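Local coordinates for fiber protein (Snake adenovirus 1, PDB 4D0U) that forms, as part of the homotrimeric fibre, the head of the spikes at the capsid vertices, which probably attach the virion to its host receptor, at residues D79-P84 with M123-S128. The protein carries 2 engineered substitutions. Numbering follows the deposited sequence.
Sequences DGLTGP and MTMEIS. Engineered in segment 123-128: M123 (natural residue Leu), M125 (natural residue Leu).
T124 touches P84 lightly, its methyl CG2 lying against the proline CB, where a beta-branched residue suits an extended strand. Next along strand 122-127, the engineered selenomethionine M125 makes two contacts of different kinds. M125 O receives a CA-H...O contact from P84 CA at 3.2 Å, with 132° at the hydrogen, so bent and at most weak; proline has no N-H to offer across this contact, and its CA-H faces the carbonyl of M125. In the M125 side chain, CG is anti to the backbone N (chi1 -174°) and the turn about CG-SE (chi3 79°) folds the end back, which brings the terminal methyl M125 CE to 3.6 Å from L81 CD1. Both side chains, buried, also pack on F56 of strand 55-65, in the other sheet. E126 turns its CB away from the loop, yet E126 CG still lies 4.2 Å from P84 CG, the aliphatic stem meeting the ring while the carboxylate can stay at the surface. I127 closes the contact with both branches. I127 CG2 comes within 3.9 Å of L81 CD1, whereas the other arm, fully extended at its end, carries I127 CD1 to the loop backbone, 3.5 Å from L81 O and 3.7 Å from G83 O. G83 brings only hydrogens beside the proline ring, where a CB would press on P84 CD. The loop thus lies along the end of strand 122-127 just before 85-88 joins it as an antiparallel edge strand, where M125 and F85 share backbone hydrogen bonding. Loop and strand therefore fit by van der Waals contact of methyls with one another and with carbonyl oxygens, plus one weak CA-H...O contact, without a conventional hydrogen bond between the two segments.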
loop_
_atom_site.group_PDB
_atom_site.type_symbol
_atom_site.label_atom_id
_atom_site.label_comp_id
_atom_site.label_asym_id
_atom_site.label_seq_id
_atom_site.Cartn_x
_atom_site.Cartn_y
_atom_site.Cartn_z
ATOM N N ASP A 79 13.195 -7.503 10.519
ATOM C CA ASP A 79 13.359 -7.705 11.952
ATOM C C ASP A 79 12.043 -7.594 12.681
ATOM O O ASP A 79 11.041 -7.128 12.127
ATOM C CB ASP A 79 14.384 -6.704 12.494
ATOM C CG ASP A 79 15.776 -6.938 11.914
ATOM O OD1 ASP A 79 16.123 -8.111 11.644
ATOM O OD2 ASP A 79 16.525 -5.965 11.704
ATOM N N GLY A 80 12.029 -8.026 13.933
ATOM C CA GLY A 80 11.011 -7.570 14.867
ATOM C C GLY A 80 11.392 -6.311 15.612
ATOM O O GLY A 80 12.553 -5.839 15.562
ATOM N N LEU A 81 10.418 -5.765 16.321
ATOM C CA LEU A 81 10.617 -4.564 17.124
ATOM C C LEU A 81 9.854 -4.736 18.395
ATOM O O LEU A 81 8.647 -4.982 18.380
ATOM C CB LEU A 81 10.042 -3.325 16.439
ATOM C CG LEU A 81 10.890 -2.367 15.655
ATOM C CD1 LEU A 81 9.977 -1.223 15.226
ATOM C CD2 LEU A 81 12.080 -1.853 16.459
ATOM N N THR A 82 10.547 -4.553 19.503
ATOM C CA THR A 82 9.934 -4.709 20.787
ATOM C C THR A 82 9.368 -3.407 21.270
ATOM O O THR A 82 8.386 -3.419 22.010
ATOM C CB THR A 82 10.920 -5.292 21.823
ATOM O OG1 THR A 82 12.045 -4.419 21.971
ATOM C CG2 THR A 82 11.419 -6.646 21.353
ATOM N N GLY A 83 9.959 -2.290 20.820
ATOM C CA GLY A 83 9.577 -0.956 21.258
ATOM C C GLY A 83 9.966 0.014 20.163
ATOM O O GLY A 83 10.287 -0.410 19.056
ATOM N N PRO A 84 9.917 1.319 20.451
ATOM C CA PRO A 84 10.212 2.314 19.428
ATOM C C PRO A 84 11.576 2.108 18.794
ATOM O O PRO A 84 12.548 1.708 19.471
ATOM C CB PRO A 84 10.184 3.643 20.208
ATOM C CG PRO A 84 9.202 3.363 21.297
ATOM C CD PRO A 84 9.482 1.950 21.720
HETATM N N MSE A 123 15.350 9.720 13.726
HETATM C CA MSE A 123 14.007 9.130 13.536
HETATM C C MSE A 123 13.571 8.437 14.795
HETATM O O MSE A 123 14.361 7.691 15.390
HETATM C CB MSE A 123 14.090 8.075 12.436
HETATM C CG MSE A 123 12.699 7.399 12.343
HETATM SE SE MSE A 123 12.668 5.931 11.055
HETATM C CE MSE A 123 12.723 7.013 9.407
ATOM N N THR A 124 12.310 8.618 15.192
ATOM C CA THR A 124 11.662 7.672 16.113
ATOM C C THR A 124 10.467 7.084 15.423
ATOM O O THR A 124 9.662 7.827 14.872
ATOM C CB THR A 124 11.196 8.387 17.400
ATOM O OG1 THR A 124 12.355 8.902 18.095
ATOM C CG2 THR A 124 10.461 7.426 18.382
HETATM N N MSE A 125 10.328 5.756 15.471
HETATM C CA MSE A 125 9.070 5.121 15.027
HETATM C C MSE A 125 8.474 4.436 16.245
HETATM O O MSE A 125 9.031 3.440 16.725
HETATM C CB MSE A 125 9.281 4.122 13.877
HETATM C CG MSE A 125 7.851 3.689 13.461
HETATM SE SE MSE A 125 7.869 2.506 11.895
HETATM C CE MSE A 125 8.365 0.957 12.914
ATOM N N GLU A 126 7.364 4.970 16.759
ATOM C CA GLU A 126 6.642 4.320 17.862
ATOM C C GLU A 126 5.704 3.288 17.291
ATOM O O GLU A 126 5.291 3.417 16.148
ATOM C CB GLU A 126 5.886 5.357 18.709
ATOM C CG GLU A 126 6.873 6.321 19.365
ATOM C CD GLU A 126 6.237 7.309 20.311
ATOM O OE1 GLU A 126 5.715 8.330 19.848
ATOM O OE2 GLU A 126 6.333 7.107 21.528
ATOM N N ILE A 127 5.419 2.246 18.066
ATOM C CA ILE A 127 4.612 1.115 17.565
ATOM C C ILE A 127 3.454 0.765 18.492
ATOM O O ILE A 127 3.511 0.968 19.710
ATOM C CB ILE A 127 5.476 -0.142 17.322
ATOM C CG1 ILE A 127 6.090 -0.667 18.644
ATOM C CG2 ILE A 127 6.518 0.152 16.225
ATOM C CD1 ILE A 127 6.980 -1.891 18.465
ATOM N N SER A 128 2.397 0.221 17.908
ATOM C CA SER A 128 1.160 0.024 18.654
ATOM C C SER A 128 1.219 -1.202 19.565
ATOM O O SER A 128 0.463 -1.294 20.555
ATOM C CB SER A 128 0.014 -0.113 17.640
ATOM O OG SER A 128 0.211 -1.278 16.839
#